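Local coordinates for protein methanogen homoaconitase small subunit (Methanocaldococcus jannaschii, PDB 2PKP) that forms the small subunit of a methanogen homoaconitase, which reversibly dehydrates (R)-homocitrate to cis-homoaconitate and hydrates that intermediate to homoisocitrate, at residues His36-Ala39 against Gly40-Glu43; Arg89-Tyr92 against Arg93-Asn97; Gly150-Val153 against Asn154-Lys157. All coordinates share one frame; numbering follows the deposited sequence.

Contact 1: His36-Ala39 against Gly40-Glu43; sequences HCMA and GIDE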
ATOM      1  N   HIS A  36       3.568 -15.873   9.986  1.00 23.68           N
ATOM      2  CA  HIS A  36       4.541 -16.941   9.789  1.00 23.76           C
ATOM      3  C   HIS A  36       5.113 -16.949   8.380  1.00 22.90           C
ATOM      4  O   HIS A  36       5.597 -17.969   7.896  1.00 24.82           O
ATOM      5  CB  HIS A  36       3.919 -18.298  10.124  1.00 23.65           C
ATOM      6  CG  HIS A  36       3.528 -18.423  11.564  1.00 25.56           C
ATOM      7  ND1 HIS A  36       2.265 -18.121  12.021  1.00 26.19           N
ATOM      8  CD2 HIS A  36       4.267 -18.718  12.662  1.00 23.15           C
ATOM      9  CE1 HIS A  36       2.240 -18.221  13.338  1.00 26.49           C
ATOM     10  NE2 HIS A  36       3.441 -18.582  13.753  1.00 27.94           N
ATOM     11  N   CYS A  37       5.064 -15.790   7.731  1.00 23.51           N
ATOM     12  CA  CYS A  37       5.584 -15.651   6.383  1.00 21.45           C
ATOM     13  C   CYS A  37       7.087 -15.916   6.368  1.00 21.61           C
ATOM     14  O   CYS A  37       7.828 -15.369   7.185  1.00 21.97           O
ATOM     15  CB  CYS A  37       5.294 -14.243   5.854  1.00 24.84           C
ATOM     16  SG  CYS A  37       5.753 -14.012   4.121  1.00 18.65           S
ATOM     17  N   MET A  38       7.525 -16.759   5.437  1.00 19.70           N
ATOM     18  CA  MET A  38       8.941 -17.117   5.292  1.00 23.76           C
ATOM     19  C   MET A  38       9.511 -17.864   6.502  1.00 25.66           C
ATOM     20  O   MET A  38      10.723 -18.081   6.583  1.00 25.05           O
ATOM     21  CB  MET A  38       9.802 -15.870   5.047  1.00 22.46           C
ATOM     22  CG  MET A  38       9.304 -14.957   3.947  1.00 22.36           C
ATOM     23  SD  MET A  38       9.000 -15.847   2.420  1.00 21.29           S
ATOM     24  CE  MET A  38      10.656 -16.227   1.910  1.00 18.89           C
ATOM     25  N   ALA A  39       8.648 -18.256   7.436  1.00 26.79           N
ATOM     26  CA  ALA A  39       9.095 -18.960   8.638  1.00 29.72           C
ATOM     27  C   ALA A  39       9.800 -20.267   8.306  1.00 31.87           C
ATOM     28  O   ALA A  39      10.547 -20.797   9.125  1.00 33.37           O
ATOM     29  CB  ALA A  39       7.913 -19.230   9.562  1.00 32.44           C
ATOM     30  N   GLY A  40       9.562 -20.774   7.098  1.00 32.98           N
ATOM     31  CA  GLY A  40      10.179 -22.015   6.671  1.00 32.19           C
ATOM     32  C   GLY A  40      11.685 -21.940   6.510  1.00 34.05           C
ATOM     33  O   GLY A  40      12.371 -22.951   6.642  1.00 34.78           O
ATOM     34  N   ILE A  41      12.210 -20.753   6.215  1.00 34.61           N
ATOM     35  CA  ILE A  41      13.649 -20.598   6.052  1.00 34.52           C
ATOM     36  C   ILE A  41      14.242 -19.505   6.935  1.00 34.35           C
ATOM     37  O   ILE A  41      15.439 -19.514   7.217  1.00 35.82           O
ATOM     38  CB  ILE A  41      14.030 -20.331   4.575  1.00 36.09           C
ATOM     39  CG1 ILE A  41      13.139 -19.247   3.981  1.00 35.38           C
ATOM     40  CG2 ILE A  41      13.906 -21.617   3.771  1.00 37.85           C
ATOM     41  CD1 ILE A  41      13.453 -18.949   2.526  1.00 37.89           C
ATOM     42  N   ASP A  42      13.410 -18.567   7.375  1.00 34.92           N
ATOM     43  CA  ASP A  42      13.882 -17.500   8.251  1.00 32.83           C
ATOM     44  C   ASP A  42      12.853 -17.182   9.328  1.00 31.40           C
ATOM     45  O   ASP A  42      11.919 -16.420   9.106  1.00 23.99           O
ATOM     46  CB  ASP A  42      14.201 -16.240   7.449  1.00 33.86           C
ATOM     47  CG  ASP A  42      14.724 -15.119   8.326  1.00 38.39           C
ATOM     48  OD1 ASP A  42      15.126 -15.401   9.478  1.00 39.30           O
ATOM     49  OD2 ASP A  42      14.741 -13.958   7.863  1.00 40.63           O
ATOM     50  N   GLU A  43      13.040 -17.776  10.499  1.00 33.17           N
ATOM     51  CA  GLU A  43      12.127 -17.584  11.620  1.00 37.01           C
ATOM     52  C   GLU A  43      12.098 -16.149  12.133  1.00 36.22           C
ATOM     53  O   GLU A  43      11.238 -15.787  12.931  1.00 38.22           O
ATOM     54  CB  GLU A  43      12.502 -18.520  12.772  1.00 38.35           C
ATOM     55  CG  GLU A  43      13.895 -18.278  13.348  1.00 44.26           C
ATOM     56  CD  GLU A  43      15.008 -18.782  12.442  1.00 47.29           C
ATOM     57  OE1 GLU A  43      16.192 -18.573  12.784  1.00 48.57           O
ATOM     58  OE2 GLU A  43      14.702 -19.394  11.395  1.00 48.77           O
TER

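Contact 2: Arg89-Tyr92 against Arg93-Asn97; sequences RIFY and RNAIN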
ATOM      1  N   ARG A  89       5.090 -21.046 -11.902  1.00 24.75           N
ATOM      2  CA  ARG A  89       3.882 -20.689 -12.635  1.00 27.71           C
ATOM      3  C   ARG A  89       2.645 -20.488 -11.771  1.00 25.46           C
ATOM      4  O   ARG A  89       1.970 -19.470 -11.884  1.00 24.01           O
ATOM      5  CB  ARG A  89       3.587 -21.756 -13.696  1.00 35.01           C
ATOM      6  CG  ARG A  89       4.731 -21.983 -14.676  1.00 44.48           C
ATOM      7  CD  ARG A  89       4.421 -23.071 -15.712  1.00 52.52           C
ATOM      8  NE  ARG A  89       3.312 -22.723 -16.600  1.00 59.88           N
ATOM      9  CZ  ARG A  89       2.027 -22.926 -16.320  1.00 65.25           C
ATOM     10  NH1 ARG A  89       1.671 -23.482 -15.169  1.00 68.05           N
ATOM     11  NH2 ARG A  89       1.094 -22.575 -17.197  1.00 66.78           N
ATOM     12  N   ILE A  90       2.349 -21.455 -10.909  1.00 25.15           N
ATOM     13  CA  ILE A  90       1.169 -21.368 -10.062  1.00 25.81           C
ATOM     14  C   ILE A  90       1.232 -20.197  -9.092  1.00 25.92           C
ATOM     15  O   ILE A  90       0.250 -19.477  -8.916  1.00 24.75           O
ATOM     16  CB  ILE A  90       0.957 -22.682  -9.284  1.00 27.20           C
ATOM     17  CG1 ILE A  90       0.668 -23.817 -10.274  1.00 29.88           C
ATOM     18  CG2 ILE A  90      -0.195 -22.529  -8.295  1.00 28.06           C
ATOM     19  CD1 ILE A  90       0.448 -25.179  -9.626  1.00 30.17           C
ATOM     20  N   PHE A  91       2.388 -20.001  -8.466  1.00 24.34           N
ATOM     21  CA  PHE A  91       2.545 -18.899  -7.527  1.00 21.84           C
ATOM     22  C   PHE A  91       2.268 -17.576  -8.236  1.00 19.86           C
ATOM     23  O   PHE A  91       1.552 -16.723  -7.723  1.00 18.16           O
ATOM     24  CB  PHE A  91       3.964 -18.870  -6.958  1.00 20.55           C
ATOM     25  CG  PHE A  91       4.224 -17.695  -6.057  1.00 18.57           C
ATOM     26  CD1 PHE A  91       3.923 -17.762  -4.700  1.00 16.99           C
ATOM     27  CD2 PHE A  91       4.723 -16.501  -6.577  1.00 18.34           C
ATOM     28  CE1 PHE A  91       4.116 -16.658  -3.866  1.00 17.27           C
ATOM     29  CE2 PHE A  91       4.919 -15.386  -5.750  1.00 18.28           C
ATOM     30  CZ  PHE A  91       4.613 -15.468  -4.392  1.00 17.47           C
ATOM     31  N   TYR A  92       2.848 -17.425  -9.423  1.00 21.66           N
ATOM     32  CA  TYR A  92       2.695 -16.211 -10.217  1.00 21.26           C
ATOM     33  C   TYR A  92       1.222 -15.870 -10.411  1.00 23.95           C
ATOM     34  O   TYR A  92       0.800 -14.727 -10.222  1.00 21.20           O
ATOM     35  CB  TYR A  92       3.358 -16.398 -11.581  1.00 21.35           C
ATOM     36  CG  TYR A  92       3.457 -15.129 -12.391  1.00 25.73           C
ATOM     37  CD1 TYR A  92       4.587 -14.313 -12.307  1.00 25.49           C
ATOM     38  CD2 TYR A  92       2.418 -14.734 -13.230  1.00 27.74           C
ATOM     39  CE1 TYR A  92       4.680 -13.143 -13.036  1.00 28.81           C
ATOM     40  CE2 TYR A  92       2.501 -13.559 -13.968  1.00 32.19           C
ATOM     41  CZ  TYR A  92       3.632 -12.769 -13.866  1.00 33.06           C
ATOM     42  OH  TYR A  92       3.720 -11.603 -14.594  1.00 37.06           O
ATOM     43  N   ARG A  93       0.447 -16.878 -10.795  1.00 25.42           N
ATOM     44  CA  ARG A  93      -0.977 -16.707 -11.032  1.00 28.04           C
ATOM     45  C   ARG A  93      -1.694 -16.291  -9.752  1.00 24.86           C
ATOM     46  O   ARG A  93      -2.485 -15.342  -9.756  1.00 23.15           O
ATOM     47  CB  ARG A  93      -1.571 -18.012 -11.573  1.00 34.33           C
ATOM     48  CG  ARG A  93      -3.068 -17.959 -11.830  1.00 42.48           C
ATOM     49  CD  ARG A  93      -3.588 -19.288 -12.364  1.00 51.13           C
ATOM     50  NE  ARG A  93      -3.541 -20.363 -11.373  1.00 58.50           N
ATOM     51  CZ  ARG A  93      -4.258 -20.380 -10.254  1.00 63.08           C
ATOM     52  NH1 ARG A  93      -5.079 -19.376  -9.976  1.00 66.54           N
ATOM     53  NH2 ARG A  93      -4.163 -21.406  -9.416  1.00 64.35           N
ATOM     54  N   ASN A  94      -1.417 -16.997  -8.659  1.00 22.79           N
ATOM     55  CA  ASN A  94      -2.045 -16.680  -7.379  1.00 21.30           C
ATOM     56  C   ASN A  94      -1.693 -15.270  -6.934  1.00 19.00           C
ATOM     57  O   ASN A  94      -2.545 -14.539  -6.423  1.00 21.23           O
ATOM     58  CB  ASN A  94      -1.620 -17.680  -6.299  1.00 23.91           C
ATOM     59  CG  ASN A  94      -2.195 -19.068  -6.530  1.00 28.28           C
ATOM     60  OD1 ASN A  94      -3.198 -19.227  -7.229  1.00 29.79           O
ATOM     61  ND2 ASN A  94      -1.571 -20.077  -5.931  1.00 26.16           N
ATOM     62  N   ALA A  95      -0.436 -14.887  -7.130  1.00 17.68           N
ATOM     63  CA  ALA A  95       0.012 -13.557  -6.740  1.00 18.69           C
ATOM     64  C   ALA A  95      -0.815 -12.500  -7.470  1.00 17.87           C
ATOM     65  O   ALA A  95      -1.341 -11.575  -6.852  1.00 16.92           O
ATOM     66  CB  ALA A  95       1.490 -13.384  -7.064  1.00 14.83           C
ATOM     67  N   ILE A  96      -0.920 -12.645  -8.787  1.00 20.09           N
ATOM     68  CA  ILE A  96      -1.695 -11.713  -9.602  1.00 21.66           C
ATOM     69  C   ILE A  96      -3.123 -11.602  -9.068  1.00 22.40           C
ATOM     70  O   ILE A  96      -3.655 -10.506  -8.887  1.00 21.37           O
ATOM     71  CB  ILE A  96      -1.784 -12.186 -11.075  1.00 21.44           C
ATOM     72  CG1 ILE A  96      -0.391 -12.239 -11.708  1.00 21.50           C
ATOM     73  CG2 ILE A  96      -2.706 -11.258 -11.864  1.00 20.86           C
ATOM     74  CD1 ILE A  96       0.294 -10.895 -11.820  1.00 19.71           C
ATOM     75  N   ASN A  97      -3.737 -12.749  -8.805  1.00 22.62           N
ATOM     76  CA  ASN A  97      -5.111 -12.773  -8.327  1.00 25.00           C
ATOM     77  C   ASN A  97      -5.398 -12.165  -6.955  1.00 24.87           C
ATOM     78  O   ASN A  97      -6.552 -11.864  -6.661  1.00 24.73           O
ATOM     79  CB  ASN A  97      -5.662 -14.196  -8.413  1.00 23.12           C
ATOM     80  CG  ASN A  97      -5.823 -14.661  -9.855  1.00 27.24           C
ATOM     81  OD1 ASN A  97      -6.093 -13.855 -10.749  1.00 29.22           O
ATOM     82  ND2 ASN A  97      -5.674 -15.957 -10.084  1.00 28.82           N
TER

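Contact 3: Gly150-Val153 against Asn154-Lys157; sequences GGLV and NYLK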
ATOM      1  N   GLY A 150      -6.246  -4.636  -8.111  1.00 32.21           N
ATOM      2  CA  GLY A 150      -5.932  -5.136  -6.782  1.00 31.16           C
ATOM      3  C   GLY A 150      -6.276  -6.597  -6.545  1.00 31.76           C
ATOM      4  O   GLY A 150      -6.308  -7.059  -5.401  1.00 30.21           O
ATOM      5  N   GLY A 151      -6.531  -7.338  -7.617  1.00 30.76           N
ATOM      6  CA  GLY A 151      -6.866  -8.740  -7.459  1.00 30.01           C
ATOM      7  C   GLY A 151      -8.020  -9.156  -8.345  1.00 29.87           C
ATOM      8  O   GLY A 151      -8.739  -8.309  -8.878  1.00 29.68           O
ATOM      9  N   LEU A 152      -8.203 -10.463  -8.497  1.00 28.66           N
ATOM     10  CA  LEU A 152      -9.260 -10.994  -9.345  1.00 32.30           C
ATOM     11  C   LEU A 152     -10.656 -10.548  -8.921  1.00 36.16           C
ATOM     12  O   LEU A 152     -11.472 -10.155  -9.761  1.00 35.55           O
ATOM     13  CB  LEU A 152      -9.189 -12.518  -9.368  1.00 31.36           C
ATOM     14  CG  LEU A 152     -10.130 -13.234 -10.343  1.00 33.58           C
ATOM     15  CD1 LEU A 152      -9.969 -12.662 -11.749  1.00 33.52           C
ATOM     16  CD2 LEU A 152      -9.817 -14.721 -10.337  1.00 33.07           C
ATOM     17  N   VAL A 153     -10.931 -10.605  -7.620  1.00 36.87           N
ATOM     18  CA  VAL A 153     -12.234 -10.204  -7.105  1.00 39.36           C
ATOM     19  C   VAL A 153     -12.601  -8.792  -7.554  1.00 40.39           C
ATOM     20  O   VAL A 153     -13.641  -8.589  -8.186  1.00 41.35           O
ATOM     21  CB  VAL A 153     -12.271 -10.275  -5.564  1.00 41.06           C
ATOM     22  CG1 VAL A 153     -13.605  -9.757  -5.047  1.00 40.65           C
ATOM     23  CG2 VAL A 153     -12.060 -11.715  -5.111  1.00 40.29           C
ATOM     24  N   ASN A 154     -11.752  -7.820  -7.238  1.00 39.36           N
ATOM     25  CA  ASN A 154     -12.020  -6.441  -7.633  1.00 40.81           C
ATOM     26  C   ASN A 154     -12.192  -6.314  -9.137  1.00 39.87           C
ATOM     27  O   ASN A 154     -13.100  -5.635  -9.614  1.00 39.58           O
ATOM     28  CB  ASN A 154     -10.893  -5.517  -7.178  1.00 41.75           C
ATOM     29  CG  ASN A 154     -10.849  -5.357  -5.682  1.00 42.81           C
ATOM     30  OD1 ASN A 154     -11.850  -5.578  -4.999  1.00 45.65           O
ATOM     31  ND2 ASN A 154      -9.698  -4.957  -5.161  1.00 44.83           N
ATOM     32  N   TYR A 155     -11.305  -6.961  -9.883  1.00 38.09           N
ATOM     33  CA  TYR A 155     -11.376  -6.921 -11.336  1.00 37.99           C
ATOM     34  C   TYR A 155     -12.777  -7.319 -11.792  1.00 38.99           C
ATOM     35  O   TYR A 155     -13.381  -6.647 -12.625  1.00 36.92           O
ATOM     36  CB  TYR A 155     -10.351  -7.880 -11.944  1.00 35.03           C
ATOM     37  CG  TYR A 155     -10.457  -8.023 -13.444  1.00 33.88           C
ATOM     38  CD1 TYR A 155      -9.912  -7.067 -14.302  1.00 35.52           C
ATOM     39  CD2 TYR A 155     -11.125  -9.108 -14.007  1.00 36.05           C
ATOM     40  CE1 TYR A 155     -10.032  -7.190 -15.690  1.00 36.55           C
ATOM     41  CE2 TYR A 155     -11.253  -9.240 -15.388  1.00 38.23           C
ATOM     42  CZ  TYR A 155     -10.706  -8.280 -16.224  1.00 38.35           C
ATOM     43  OH  TYR A 155     -10.839  -8.424 -17.586  1.00 41.37           O
ATOM     44  N   LEU A 156     -13.290  -8.410 -11.231  1.00 39.65           N
ATOM     45  CA  LEU A 156     -14.610  -8.906 -11.595  1.00 40.97           C
ATOM     46  C   LEU A 156     -15.767  -8.000 -11.197  1.00 42.21           C
ATOM     47  O   LEU A 156     -16.743  -7.880 -11.940  1.00 41.73           O
ATOM     48  CB  LEU A 156     -14.829 -10.303 -11.010  1.00 38.82           C
ATOM     49  CG  LEU A 156     -13.936 -11.389 -11.602  1.00 37.06           C
ATOM     50  CD1 LEU A 156     -14.234 -12.715 -10.932  1.00 36.54           C
ATOM     51  CD2 LEU A 156     -14.174 -11.487 -13.101  1.00 36.70           C
ATOM     52  N   LYS A 157     -15.681  -7.357 -10.037  1.00 44.72           N
ATOM     53  CA  LYS A 157     -16.778  -6.490  -9.638  1.00 49.31           C
ATOM     54  C   LYS A 157     -16.747  -5.183 -10.418  1.00 51.01           C
ATOM     55  O   LYS A 157     -17.765  -4.498 -10.540  1.00 50.91           O
ATOM     56  CB  LYS A 157     -16.772  -6.235  -8.127  1.00 50.90           C
ATOM     57  CG  LYS A 157     -15.616  -5.441  -7.574  1.00 54.80           C
ATOM     58  CD  LYS A 157     -15.828  -5.262  -6.072  1.00 58.43           C
ATOM     59  CE  LYS A 157     -14.712  -4.473  -5.417  1.00 62.82           C
ATOM     60  NZ  LYS A 157     -14.942  -4.330  -3.950  1.00 65.32           N
TER
HETATM   61  O   HOH W   1      -9.438  -8.593  -5.714  1.00 33.11           O

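Contact 1: His36-Ala39 against Gly40-Glu43
M38 is bent at both chi2 and chi3, and I41 holds CG1 in the crowded position between its own N and carbonyl carbon (chi1 48°), which sets the two side chains next to each other. The bends in M38 turn its terminal methyl to the side of I41, three residues on, where CD1 extends beyond CG1. The two side chains run side by side in the same direction, and M38 CE meets I41 CD1 at 4.0 Å.

Within the segments, one carbonyl, M38 O, takes two backbone N-H groups at once. D42 N approaches nearly along the C=O axis, at 2.8 Å from M38 O, and its hydrogen bond is close to straight (163°). I41 N lies 3.1 Å from M38 O and comes in well above the carbonyl plane, away from the lone pairs. Bonds from the third and fourth residues onward to one oxygen wind the chain through a single helix-like turn. Just before it, H36-A39 form a type II beta turn, closed by A39 N to H36 O at 3.1 Å; M38, with its positive phi, is the third residue of that turn and so belongs to both.

D42 also looks forward: its CG stands anti to the backbone N, and OD1 accepts from N44 N in an Asx turn that leads on to helix 45-48. The whole piece links helix 30-34 to helix 45-48 at the surface of the chain. Helix 16-19 lies alongside, with backbone bonds joining M38 to I19 and G40 to A18, while the M38 side chain packs inward on F10, V14, I19 and F45.

Contact 2: Arg89-Tyr92 against Arg93-Asn97
R89-Y92 and R93-N97 are consecutive turns of helix 89-98, and R93 N to R89 O, at 3.2 Å, is the first of four backbone hydrogen bonds that tie them together. N94 N to I90 O and A95 N to F91 O follow the same four-residue step, the latter the shortest at 2.8 Å. I96 N completes the ladder on Y92 O. The middle two donors come almost straight at their carbonyls, whereas the outer two are tilted out of the carbonyl plane by about 20°.

The apolar contacts repeat the same spacing on the covered faces of the helix. Y92 sets its ring anti to the backbone N (chi1 -170°), which carries it outward and slightly toward the C-terminal end, with CE2 3.9 Å from I96 CG1; the two side chains cross at a slant. The F91 ring leans the same way, and its CE2 lies 4.2 Å from A95 CB. Beyond the segments, the F91 ring makes an edge-to-face stack with F61 and packs against helix 68-75. Y92, A95 and I96 all rest on P102 of strand 101-104, the strand that follows this helix in a beta-alpha-beta unit begun by strand 81-84.

A mixed contact is made by I90 and N94. They point the same way, side by side, and the N94 amide nitrogen ND2 comes to 3.7 Å from I90 CG2, a van der Waals approach of a polar group to a methyl.

Chemically, then, the backbone ladder fixes the spacing while side-chain contact along the helix is mostly apolar, with the N94 amide against I90 as the exception. One polar side-chain link goes outward, the weak hydrogen bond between Y92 OH and E143 OE1. The buried F91, A95 and I96 meet apolar neighbours on helices 68-75 and 141-148 and strand 101-104, while the exposed arginines R89 and R93 lie on the outside.

Contact 3: Gly150-Val153 against Asn154-Lys157
L156 N binds L152 O at 2.9 Å in the first turn of helix 152-164, directly after the Schellman motif that ends helix 141-148 at G150. K157 N to V153 O is nearly as short, 3.0 Å, and Y155 N reaches G151 O in the plane of that carbonyl. G151 is the N-cap residue, so this last bond starts the helical ladder.

With glycine at the cap, no side chain is available there to receive the early N-H groups. That of L152 goes to N97 O, and that of N154 to water 1, at 2.9 Å from N154 N; the water gives a weak bond back to G150 O. The N154 side chain serves the other helix: its CG lies anti to the carbonyl carbon, turning the amide back over the corner so that ND2 donates to A149 O. One asparagine therefore bridges the end of one helix and the start of the next, beside two glycines whose positive phi angles turn the chain.

Y155 points its ring away from G150-V153 toward L142 and I146, so that helix 152-164 packs on helix 141-148 through this ring. N154 and K157 both touch Y31 of the second subunit, which puts this corner at the dimer interface. Next to the Y155 ring, whose CD2 lies 4.4 Å from L152 CD1, the side chains of L152 and L156 cross at an angle, with L152 CD1 4.2 Å from L156 CG.

Along the chain the three follow in series, contact 1 in the loop between helices 30-34 and 45-48, contact 2 on helix 89-98, contact 3 at the start of helix 152-164. Contacts 1 and 2 both belong to the region related to the aconitase C-terminal domain, yet their centres are about 20 Å apart and their nearest atoms about 8 Å apart. Contacts 1 and 3 lie on opposite sides of the chain's centre, about 29 Å between centres. Contacts 2 and 3 do touch: N97 O and L152 N, 2.8 Å apart, probably form a hydrogen bond, connecting the helix of the beta-alpha-beta unit to the C-terminal helix, which reaches the second subunit.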